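PDB 5WA4: pyridine synthase TbtD from Thermobispora bispora, which probably catalyses the formal [4+2] aza-cycloaddition that forms the central pyridine ring in biosynthesis of the thiopeptide antibiotic thiomuracin, recognising an N-terminal leader peptide. Local coordinates for residues R9-D23 / R48-T62. Sequence-based numbering, arbitrary orientation.
Sequences RWWRFRVDYHAGPMD and RHWRRGPHLRIYVST
W11, F13 and V15 pair with V60, I58 and L56 as hydrogen-bonded pairs of antiparallel strands 9-16 and 55-62, a worked example of an antiparallel pair finished by side chains at its ends. Each pair exchanges two backbone bonds, and W11 adds a side-chain bond, NE1 reaching T62 O from above the carbonyl plane.

On one face, F13 CB meets I58 CB, V15 CG2 touches I58 CD1, and M22 brings SD to L56 CG. On the other, S61 CB sits over the W10 six-membered ring in a CH-pi contact, 3.5 Å from its centroid.

Polar side chains gather beside the type II turn W50-G53, between strands 44-49 and 55-62. The extended R14, its CG anti to the backbone N (chi1 -170°), reaches R51 O end-on with NH1 and NH2, the latter at 2.9 Å, and makes a side-on salt bridge to D16, NE to OD1 and NH2 to OD2; S118 OG also bonds D16 OD1. The H55 ring lies over one face of the R14 guanidinium, the two planes inclined by 43°, with ND1 bonded to G53 O. D23 OD1 and R48 NH2 form a salt bridge (2.8 Å).

This is the middle of the antiparallel sheet (44-49, 55-62, 9-16, 123-128) of a lantibiotic dehydratase C-terminal family protein. Helix 64-85 packs against W11, F13 and V60; helix 135-159 meets W10 on the opposite face, and also D23 and R48.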
ATOM      1  N   ARG E   9      21.529  -8.048 -41.495  1.00 77.68           N
ATOM      2  CA  ARG E   9      21.110  -7.222 -40.358  1.00 87.39           C
ATOM      3  C   ARG E   9      19.885  -6.343 -40.671  1.00 81.64           C
ATOM      4  O   ARG E   9      19.418  -6.279 -41.811  1.00 79.63           O
ATOM      5  CB  ARG E   9      22.272  -6.354 -39.849  1.00 88.29           C
ATOM      6  CG  ARG E   9      22.225  -6.199 -38.330  1.00 96.34           C
ATOM      7  CD  ARG E   9      23.468  -5.570 -37.744  1.00108.28           C
ATOM      8  NE  ARG E   9      24.690  -6.312 -38.062  1.00116.05           N
ATOM      9  CZ  ARG E   9      25.853  -6.141 -37.434  1.00115.25           C
ATOM     10  NH1 ARG E   9      25.950  -5.257 -36.448  1.00117.26           N
ATOM     11  NH2 ARG E   9      26.919  -6.853 -37.790  1.00107.21           N
ATOM     12  N   TRP E  10      19.361  -5.692 -39.634  1.00 79.85           N
ATOM     13  CA  TRP E  10      18.156  -4.872 -39.737  1.00 76.99           C
ATOM     14  C   TRP E  10      18.493  -3.412 -39.964  1.00 82.22           C
ATOM     15  O   TRP E  10      19.110  -2.781 -39.106  1.00 84.37           O
ATOM     16  CB  TRP E  10      17.310  -4.986 -38.474  1.00 73.11           C
ATOM     17  CG  TRP E  10      16.493  -6.215 -38.406  1.00 70.45           C
ATOM     18  CD1 TRP E  10      16.664  -7.262 -37.552  1.00 69.54           C
ATOM     19  CD2 TRP E  10      15.359  -6.535 -39.213  1.00 68.31           C
ATOM     20  NE1 TRP E  10      15.705  -8.215 -37.777  1.00 70.45           N
ATOM     21  CE2 TRP E  10      14.884  -7.790 -38.798  1.00 69.33           C
ATOM     22  CE3 TRP E  10      14.683  -5.874 -40.248  1.00 64.32           C
ATOM     23  CZ2 TRP E  10      13.781  -8.412 -39.378  1.00 71.40           C
ATOM     24  CZ3 TRP E  10      13.590  -6.485 -40.826  1.00 65.13           C
ATOM     25  CH2 TRP E  10      13.148  -7.744 -40.394  1.00 69.70           C
ATOM     26  N   TRP E  11      18.076  -2.883 -41.112  1.00 73.81           N
ATOM     27  CA  TRP E  11      18.312  -1.487 -41.440  1.00 71.81           C
ATOM     28  C   TRP E  11      17.067  -0.637 -41.179  1.00 73.36           C
ATOM     29  O   TRP E  11      15.931  -1.110 -41.313  1.00 71.03           O
ATOM     30  CB  TRP E  11      18.750  -1.352 -42.896  1.00 74.18           C
ATOM     31  CG  TRP E  11      20.001  -2.109 -43.220  1.00 84.34           C
ATOM     32  CD1 TRP E  11      20.097  -3.315 -43.864  1.00 81.84           C
ATOM     33  CD2 TRP E  11      21.345  -1.718 -42.899  1.00 91.04           C
ATOM     34  NE1 TRP E  11      21.418  -3.689 -43.972  1.00 85.43           N
ATOM     35  CE2 TRP E  11      22.202  -2.725 -43.389  1.00 88.79           C
ATOM     36  CE3 TRP E  11      21.905  -0.614 -42.246  1.00 90.30           C
ATOM     37  CZ2 TRP E  11      23.585  -2.656 -43.249  1.00 87.45           C
ATOM     38  CZ3 TRP E  11      23.277  -0.552 -42.106  1.00 92.76           C
ATOM     39  CH2 TRP E  11      24.102  -1.566 -42.604  1.00 91.36           C
ATOM     40  N   ARG E  12      17.286   0.626 -40.822  1.00 74.02           N
ATOM     41  CA  ARG E  12      16.191   1.512 -40.443  1.00 72.32           C
ATOM     42  C   ARG E  12      16.012   2.699 -41.383  1.00 73.81           C
ATOM     43  O   ARG E  12      16.981   3.301 -41.845  1.00 73.95           O
ATOM     44  CB  ARG E  12      16.401   2.025 -39.024  1.00 71.51           C
ATOM     45  CG  ARG E  12      16.350   0.948 -37.975  1.00 78.23           C
ATOM     46  CD  ARG E  12      16.545   1.534 -36.596  1.00 83.18           C
ATOM     47  NE  ARG E  12      17.920   1.964 -36.378  1.00 78.97           N
ATOM     48  CZ  ARG E  12      18.311   2.644 -35.309  1.00 84.72           C
ATOM     49  NH1 ARG E  12      17.423   2.964 -34.375  1.00 84.51           N
ATOM     50  NH2 ARG E  12      19.580   3.001 -35.169  1.00 85.75           N
ATOM     51  N   PHE E  13      14.755   3.035 -41.649  1.00 71.96           N
ATOM     52  CA  PHE E  13      14.439   4.227 -42.418  1.00 70.46           C
ATOM     53  C   PHE E  13      13.370   5.047 -41.711  1.00 67.67           C
ATOM     54  O   PHE E  13      12.448   4.490 -41.111  1.00 66.22           O
ATOM     55  CB  PHE E  13      13.983   3.846 -43.827  1.00 73.56           C
ATOM     56  CG  PHE E  13      15.115   3.454 -44.740  1.00 79.30           C
ATOM     57  CD1 PHE E  13      15.932   4.420 -45.304  1.00 79.38           C
ATOM     58  CD2 PHE E  13      15.374   2.122 -45.019  1.00 76.76           C
ATOM     59  CE1 PHE E  13      16.982   4.064 -46.137  1.00 79.33           C
ATOM     60  CE2 PHE E  13      16.420   1.763 -45.853  1.00 76.10           C
ATOM     61  CZ  PHE E  13      17.226   2.734 -46.408  1.00 80.47           C
ATOM     62  N   ARG E  14      13.508   6.371 -41.773  1.00 66.69           N
ATOM     63  CA  ARG E  14      12.506   7.271 -41.228  1.00 59.12           C
ATOM     64  C   ARG E  14      11.802   8.088 -42.334  1.00 70.09           C
ATOM     65  O   ARG E  14      12.443   8.881 -43.024  1.00 73.27           O
ATOM     66  CB  ARG E  14      13.136   8.222 -40.214  1.00 55.86           C
ATOM     67  CG  ARG E  14      12.083   9.013 -39.440  1.00 60.93           C
ATOM     68  CD  ARG E  14      12.604  10.215 -38.678  1.00 52.12           C
ATOM     69  NE  ARG E  14      11.482  11.058 -38.265  1.00 60.46           N
ATOM     70  CZ  ARG E  14      10.901  11.023 -37.067  1.00 60.08           C
ATOM     71  NH1 ARG E  14      11.338  10.181 -36.137  1.00 68.24           N
ATOM     72  NH2 ARG E  14       9.883  11.829 -36.794  1.00 52.29           N
ATOM     73  N   VAL E  15      10.489   7.899 -42.484  1.00 59.04           N
ATOM     74  CA  VAL E  15       9.674   8.680 -43.419  1.00 63.01           C
ATOM     75  C   VAL E  15       8.694   9.637 -42.723  1.00 60.25           C
ATOM     76  O   VAL E  15       7.630   9.203 -42.282  1.00 60.52           O
ATOM     77  CB  VAL E  15       8.831   7.756 -44.320  1.00 64.94           C
ATOM     78  CG1 VAL E  15       8.129   8.561 -45.407  1.00 56.81           C
ATOM     79  CG2 VAL E  15       9.692   6.650 -44.896  1.00 66.65           C
ATOM     80  N   ASP E  16       9.024  10.926 -42.645  1.00 60.06           N
ATOM     81  CA  ASP E  16       8.127  11.917 -42.027  1.00 57.90           C
ATOM     82  C   ASP E  16       6.921  12.283 -42.905  1.00 60.32           C
ATOM     83  O   ASP E  16       7.060  12.572 -44.093  1.00 62.46           O
ATOM     84  CB  ASP E  16       8.899  13.195 -41.681  1.00 62.37           C
ATOM     85  CG  ASP E  16       9.945  12.975 -40.599  1.00 59.52           C
ATOM     86  OD1 ASP E  16      11.084  12.572 -40.930  1.00 61.80           O
ATOM     87  OD2 ASP E  16       9.633  13.224 -39.421  1.00 53.93           O
ATOM     88  N   TYR E  17       5.735  12.287 -42.309  1.00 53.86           N
ATOM     89  CA  TYR E  17       4.522  12.571 -43.058  1.00 53.54           C
ATOM     90  C   TYR E  17       3.440  13.038 -42.088  1.00 49.30           C
ATOM     91  O   TYR E  17       2.456  12.348 -41.850  1.00 44.67           O
ATOM     92  CB  TYR E  17       4.106  11.325 -43.815  1.00 54.76           C
ATOM     93  CG  TYR E  17       3.171  11.511 -44.981  1.00 57.13           C
ATOM     94  CD1 TYR E  17       3.515  12.298 -46.077  1.00 53.82           C
ATOM     95  CD2 TYR E  17       1.953  10.846 -45.005  1.00 60.44           C
ATOM     96  CE1 TYR E  17       2.652  12.431 -47.147  1.00 62.21           C
ATOM     97  CE2 TYR E  17       1.077  10.969 -46.067  1.00 63.59           C
ATOM     98  CZ  TYR E  17       1.425  11.753 -47.139  1.00 68.22           C
ATOM     99  OH  TYR E  17       0.522  11.844 -48.185  1.00 58.22           O
ATOM    100  N   HIS E  18       3.651  14.227 -41.535  1.00 48.04           N
ATOM    101  CA  HIS E  18       2.898  14.715 -40.383  1.00 54.91           C
ATOM    102  C   HIS E  18       1.370  14.749 -40.509  1.00 57.46           C
ATOM    103  O   HIS E  18       0.664  14.108 -39.727  1.00 63.55           O
ATOM    104  CB  HIS E  18       3.401  16.114 -40.029  1.00 53.32           C
ATOM    105  CG  HIS E  18       4.867  16.155 -39.729  1.00 50.75           C
ATOM    106  ND1 HIS E  18       5.599  17.321 -39.744  1.00 56.49           N
ATOM    107  CD2 HIS E  18       5.729  15.168 -39.398  1.00 51.99           C
ATOM    108  CE1 HIS E  18       6.856  17.049 -39.438  1.00 54.20           C
ATOM    109  NE2 HIS E  18       6.964  15.755 -39.221  1.00 56.28           N
ATOM    110  N   ALA E  19       0.842  15.505 -41.463  1.00 59.48           N
ATOM    111  CA  ALA E  19      -0.598  15.714 -41.499  1.00 61.72           C
ATOM    112  C   ALA E  19      -1.196  15.095 -42.732  1.00 61.69           C
ATOM    113  O   ALA E  19      -2.387  15.253 -43.010  1.00 64.62           O
ATOM    114  CB  ALA E  19      -0.929  17.200 -41.435  1.00 63.81           C
ATOM    115  N   GLY E  20      -0.363  14.397 -43.489  1.00 60.27           N
ATOM    116  CA  GLY E  20      -0.851  13.738 -44.686  1.00 71.29           C
ATOM    117  C   GLY E  20      -1.644  12.484 -44.369  1.00 67.75           C
ATOM    118  O   GLY E  20      -1.626  12.004 -43.233  1.00 64.29           O
ATOM    119  N   PRO E  21      -2.353  11.950 -45.372  1.00 66.87           N
ATOM    120  CA  PRO E  21      -3.047  10.662 -45.216  1.00 68.79           C
ATOM    121  C   PRO E  21      -2.052   9.492 -45.122  1.00 70.47           C
ATOM    122  O   PRO E  21      -1.465   9.087 -46.133  1.00 69.40           O
ATOM    123  CB  PRO E  21      -3.912  10.568 -46.480  1.00 64.14           C
ATOM    124  CG  PRO E  21      -3.239  11.461 -47.475  1.00 68.55           C
ATOM    125  CD  PRO E  21      -2.571  12.561 -46.694  1.00 57.65           C
ATOM    126  N   MET E  22      -1.866   8.969 -43.910  1.00 72.01           N
ATOM    127  CA  MET E  22      -0.899   7.898 -43.654  1.00 63.14           C
ATOM    128  C   MET E  22      -1.278   6.598 -44.369  1.00 62.93           C
ATOM    129  O   MET E  22      -0.411   5.974 -44.984  1.00 61.63           O
ATOM    130  CB  MET E  22      -0.766   7.662 -42.147  1.00 66.42           C
ATOM    131  CG  MET E  22       0.357   6.724 -41.718  1.00 59.07           C
ATOM    132  SD  MET E  22       2.023   7.288 -42.131  1.00 64.23           S
ATOM    133  CE  MET E  22       2.274   8.660 -41.013  1.00 51.50           C
ATOM    134  N   ASP E  23      -2.556   6.200 -44.316  1.00 57.72           N
ATOM    135  CA  ASP E  23      -3.013   4.973 -45.016  1.00 62.61           C
ATOM    136  C   ASP E  23      -2.646   5.008 -46.510  1.00 66.69           C
ATOM    137  O   ASP E  23      -2.583   3.966 -47.165  1.00 61.44           O
ATOM    138  CB  ASP E  23      -4.540   4.757 -44.870  1.00 50.57           C
ATOM    139  CG  ASP E  23      -4.941   4.092 -43.539  1.00 59.18           C
ATOM    140  OD1 ASP E  23      -4.141   4.099 -42.586  1.00 66.51           O
ATOM    141  OD2 ASP E  23      -6.081   3.588 -43.415  1.00 56.33           O
ATOM    142  N   ARG E  48       4.140   2.658 -37.500  1.00 42.11           N
ATOM    143  CA  ARG E  48       3.866   4.063 -37.198  1.00 46.16           C
ATOM    144  C   ARG E  48       4.407   4.439 -35.834  1.00 48.54           C
ATOM    145  O   ARG E  48       4.401   3.619 -34.919  1.00 54.09           O
ATOM    146  CB  ARG E  48       2.372   4.356 -37.221  1.00 43.32           C
ATOM    147  CG  ARG E  48       1.658   3.740 -38.366  1.00 42.66           C
ATOM    148  CD  ARG E  48       0.194   3.850 -38.171  1.00 40.36           C
ATOM    149  NE  ARG E  48      -0.524   3.213 -39.268  1.00 51.44           N
ATOM    150  CZ  ARG E  48      -1.617   3.714 -39.836  1.00 52.87           C
ATOM    151  NH1 ARG E  48      -2.074   4.886 -39.440  1.00 56.62           N
ATOM    152  NH2 ARG E  48      -2.243   3.058 -40.813  1.00 55.70           N
ATOM    153  N   HIS E  49       4.850   5.680 -35.701  1.00 44.33           N
ATOM    154  CA  HIS E  49       5.241   6.240 -34.414  1.00 47.13           C
ATOM    155  C   HIS E  49       5.085   7.785 -34.388  1.00 50.55           C
ATOM    156  O   HIS E  49       5.085   8.438 -35.437  1.00 42.24           O
ATOM    157  CB  HIS E  49       6.688   5.868 -34.076  1.00 49.77           C
ATOM    158  CG  HIS E  49       7.001   5.969 -32.616  1.00 52.51           C
ATOM    159  ND1 HIS E  49       7.525   7.108 -32.045  1.00 55.73           N
ATOM    160  CD2 HIS E  49       6.841   5.079 -31.606  1.00 53.82           C
ATOM    161  CE1 HIS E  49       7.682   6.913 -30.745  1.00 56.99           C
ATOM    162  NE2 HIS E  49       7.277   5.689 -30.454  1.00 55.63           N
ATOM    163  N   TRP E  50       5.013   8.332 -33.168  1.00 47.96           N
ATOM    164  CA  TRP E  50       4.714   9.726 -32.878  1.00 37.72           C
ATOM    165  C   TRP E  50       5.902  10.662 -32.717  1.00 45.68           C
ATOM    166  O   TRP E  50       5.754  11.877 -32.840  1.00 46.57           O
ATOM    167  CB  TRP E  50       3.889   9.816 -31.591  1.00 36.85           C
ATOM    168  CG  TRP E  50       4.489   9.106 -30.401  1.00 47.97           C
ATOM    169  CD1 TRP E  50       4.242   7.826 -30.012  1.00 47.80           C
ATOM    170  CD2 TRP E  50       5.436   9.638 -29.444  1.00 54.21           C
ATOM    171  NE1 TRP E  50       4.962   7.519 -28.887  1.00 51.22           N
ATOM    172  CE2 TRP E  50       5.701   8.601 -28.516  1.00 52.78           C
ATOM    173  CE3 TRP E  50       6.075  10.873 -29.289  1.00 46.15           C
ATOM    174  CZ2 TRP E  50       6.589   8.770 -27.442  1.00 50.49           C
ATOM    175  CZ3 TRP E  50       6.953  11.036 -28.217  1.00 50.75           C
ATOM    176  CH2 TRP E  50       7.199   9.987 -27.308  1.00 51.58           C
ATOM    177  N   ARG E  51       7.070  10.116 -32.420  1.00 48.13           N
ATOM    178  CA  ARG E  51       8.143  10.950 -31.914  1.00 50.22           C
ATOM    179  C   ARG E  51       8.748  11.835 -32.986  1.00 48.01           C
ATOM    180  O   ARG E  51       9.111  11.361 -34.065  1.00 50.07           O
ATOM    181  CB  ARG E  51       9.219  10.081 -31.276  1.00 56.57           C
ATOM    182  CG  ARG E  51      10.005  10.788 -30.205  1.00 55.83           C
ATOM    183  CD  ARG E  51      11.192   9.960 -29.809  1.00 58.18           C
ATOM    184  NE  ARG E  51      12.448  10.385 -30.414  1.00 64.55           N
ATOM    185  CZ  ARG E  51      13.388   9.534 -30.795  1.00 63.27           C
ATOM    186  NH1 ARG E  51      13.169   8.237 -30.647  1.00 56.46           N
ATOM    187  NH2 ARG E  51      14.526   9.971 -31.333  1.00 65.16           N
ATOM    188  N   ARG E  52       8.849  13.120 -32.669  1.00 48.59           N
ATOM    189  CA  ARG E  52       9.338  14.133 -33.601  1.00 51.01           C
ATOM    190  C   ARG E  52       8.427  14.268 -34.817  1.00 52.00           C
ATOM    191  O   ARG E  52       8.877  14.666 -35.891  1.00 51.24           O
ATOM    192  CB  ARG E  52      10.761  13.805 -34.046  1.00 50.21           C
ATOM    193  CG  ARG E  52      11.715  13.615 -32.898  1.00 54.45           C
ATOM    194  CD  ARG E  52      13.041  14.258 -33.222  1.00 56.32           C
ATOM    195  NE  ARG E  52      13.620  13.676 -34.429  1.00 59.85           N
ATOM    196  CZ  ARG E  52      14.540  14.284 -35.168  1.00 64.25           C
ATOM    197  NH1 ARG E  52      14.960  15.508 -34.815  1.00 61.72           N
ATOM    198  NH2 ARG E  52      15.020  13.683 -36.260  1.00 52.79           N
ATOM    199  N   GLY E  53       7.152  13.920 -34.645  1.00 48.05           N
ATOM    200  CA  GLY E  53       6.162  14.087 -35.688  1.00 45.06           C
ATOM    201  C   GLY E  53       5.729  12.774 -36.301  1.00 53.52           C
ATOM    202  O   GLY E  53       6.580  11.928 -36.593  1.00 47.14           O
ATOM    203  N   PRO E  54       4.409  12.631 -36.547  1.00 54.79           N
ATOM    204  CA  PRO E  54       3.773  11.421 -37.073  1.00 51.86           C
ATOM    205  C   PRO E  54       4.608  10.897 -38.211  1.00 54.53           C
ATOM    206  O   PRO E  54       4.846  11.661 -39.143  1.00 56.39           O
ATOM    207  CB  PRO E  54       2.411  11.914 -37.583  1.00 43.98           C
ATOM    208  CG  PRO E  54       2.188  13.181 -36.895  1.00 41.74           C
ATOM    209  CD  PRO E  54       3.530  13.800 -36.703  1.00 44.77           C
ATOM    210  N   HIS E  55       5.091   9.663 -38.130  1.00 56.46           N
ATOM    211  CA  HIS E  55       5.954   9.163 -39.189  1.00 54.94           C
ATOM    212  C   HIS E  55       5.873   7.684 -39.322  1.00 52.96           C
ATOM    213  O   HIS E  55       5.099   7.036 -38.629  1.00 56.86           O
ATOM    214  CB  HIS E  55       7.404   9.560 -38.960  1.00 52.54           C
ATOM    215  CG  HIS E  55       8.015   8.956 -37.738  1.00 56.78           C
ATOM    216  ND1 HIS E  55       8.120   9.642 -36.547  1.00 56.43           N
ATOM    217  CD2 HIS E  55       8.591   7.747 -37.530  1.00 58.53           C
ATOM    218  CE1 HIS E  55       8.714   8.873 -35.651  1.00 57.42           C
ATOM    219  NE2 HIS E  55       9.016   7.724 -36.223  1.00 55.86           N
ATOM    220  N   LEU E  56       6.661   7.164 -40.254  1.00 53.28           N
ATOM    221  CA  LEU E  56       6.739   5.739 -40.488  1.00 54.69           C
ATOM    222  C   LEU E  56       8.148   5.296 -40.246  1.00 55.89           C
ATOM    223  O   LEU E  56       9.096   6.011 -40.574  1.00 56.74           O
ATOM    224  CB  LEU E  56       6.312   5.360 -41.908  1.00 55.59           C
ATOM    225  CG  LEU E  56       4.807   5.281 -42.134  1.00 57.08           C
ATOM    226  CD1 LEU E  56       4.460   4.415 -43.351  1.00 55.42           C
ATOM    227  CD2 LEU E  56       4.133   4.765 -40.861  1.00 55.98           C
ATOM    228  N   ARG E  57       8.274   4.115 -39.649  1.00 58.44           N
ATOM    229  CA  ARG E  57       9.569   3.488 -39.452  1.00 52.87           C
ATOM    230  C   ARG E  57       9.627   2.296 -40.379  1.00 52.62           C
ATOM    231  O   ARG E  57       8.790   1.389 -40.268  1.00 52.21           O
ATOM    232  CB  ARG E  57       9.765   3.088 -37.984  1.00 48.64           C
ATOM    233  CG  ARG E  57      10.736   3.982 -37.248  1.00 46.10           C
ATOM    234  CD  ARG E  57      10.084   4.870 -36.207  1.00 49.74           C
ATOM    235  NE  ARG E  57      10.010   4.268 -34.879  1.00 54.20           N
ATOM    236  CZ  ARG E  57      10.486   4.809 -33.752  1.00 54.40           C
ATOM    237  NH1 ARG E  57      11.123   5.972 -33.752  1.00 47.96           N
ATOM    238  NH2 ARG E  57      10.349   4.152 -32.613  1.00 51.73           N
ATOM    239  N   ILE E  58      10.569   2.308 -41.325  1.00 50.94           N
ATOM    240  CA  ILE E  58      10.733   1.148 -42.211  1.00 64.20           C
ATOM    241  C   ILE E  58      11.929   0.261 -41.801  1.00 65.34           C
ATOM    242  O   ILE E  58      13.056   0.739 -41.591  1.00 58.84           O
ATOM    243  CB  ILE E  58      10.894   1.570 -43.695  1.00 65.59           C
ATOM    244  CG1 ILE E  58       9.596   2.195 -44.214  1.00 61.32           C
ATOM    245  CG2 ILE E  58      11.241   0.361 -44.567  1.00 57.62           C
ATOM    246  CD1 ILE E  58       9.797   3.063 -45.408  1.00 59.58           C
ATOM    247  N   TYR E  59      11.662  -1.034 -41.678  1.00 61.09           N
ATOM    248  CA  TYR E  59      12.708  -1.995 -41.365  1.00 64.79           C
ATOM    249  C   TYR E  59      12.867  -2.969 -42.520  1.00 61.59           C
ATOM    250  O   TYR E  59      11.899  -3.599 -42.923  1.00 59.20           O
ATOM    251  CB  TYR E  59      12.373  -2.753 -40.079  1.00 63.24           C
ATOM    252  CG  TYR E  59      12.162  -1.864 -38.868  1.00 61.76           C
ATOM    253  CD1 TYR E  59      13.237  -1.413 -38.114  1.00 60.56           C
ATOM    254  CD2 TYR E  59      10.882  -1.464 -38.494  1.00 55.00           C
ATOM    255  CE1 TYR E  59      13.037  -0.599 -37.009  1.00 65.74           C
ATOM    256  CE2 TYR E  59      10.672  -0.655 -37.400  1.00 52.72           C
ATOM    257  CZ  TYR E  59      11.747  -0.224 -36.658  1.00 62.41           C
ATOM    258  OH  TYR E  59      11.527   0.584 -35.563  1.00 66.40           O
ATOM    259  N   VAL E  60      14.075  -3.077 -43.068  1.00 65.70           N
ATOM    260  CA  VAL E  60      14.372  -4.130 -44.045  1.00 71.08           C
ATOM    261  C   VAL E  60      15.645  -4.893 -43.652  1.00 71.76           C
ATOM    262  O   VAL E  60      16.617  -4.301 -43.168  1.00 67.54           O
ATOM    263  CB  VAL E  60      14.536  -3.569 -45.466  1.00 69.10           C
ATOM    264  CG1 VAL E  60      14.503  -4.700 -46.487  1.00 75.11           C
ATOM    265  CG2 VAL E  60      13.436  -2.575 -45.772  1.00 73.46           C
ATOM    266  N   SER E  61      15.649  -6.211 -43.828  1.00 74.22           N
ATOM    267  CA  SER E  61      16.844  -6.963 -43.443  1.00 76.64           C
ATOM    268  C   SER E  61      17.546  -7.610 -44.623  1.00 74.25           C
ATOM    269  O   SER E  61      17.070  -8.600 -45.185  1.00 69.71           O
ATOM    270  CB  SER E  61      16.515  -8.028 -42.389  1.00 72.10           C
ATOM    271  OG  SER E  61      15.550  -8.941 -42.848  1.00 60.04           O
ATOM    272  N   THR E  62      18.676  -7.013 -44.990  1.00 75.66           N
ATOM    273  CA  THR E  62      19.626  -7.581 -45.942  1.00 82.04           C
ATOM    274  C   THR E  62      21.027  -7.112 -45.588  1.00 82.60           C
ATOM    275  O   THR E  62      21.245  -6.561 -44.516  1.00 86.53           O
ATOM    276  CB  THR E  62      19.312  -7.190 -47.409  1.00 79.82           C
ATOM    277  OG1 THR E  62      18.674  -5.906 -47.439  1.00 77.88           O
ATOM    278  CG2 THR E  62      18.445  -8.240 -48.098  1.00 73.60           C
TER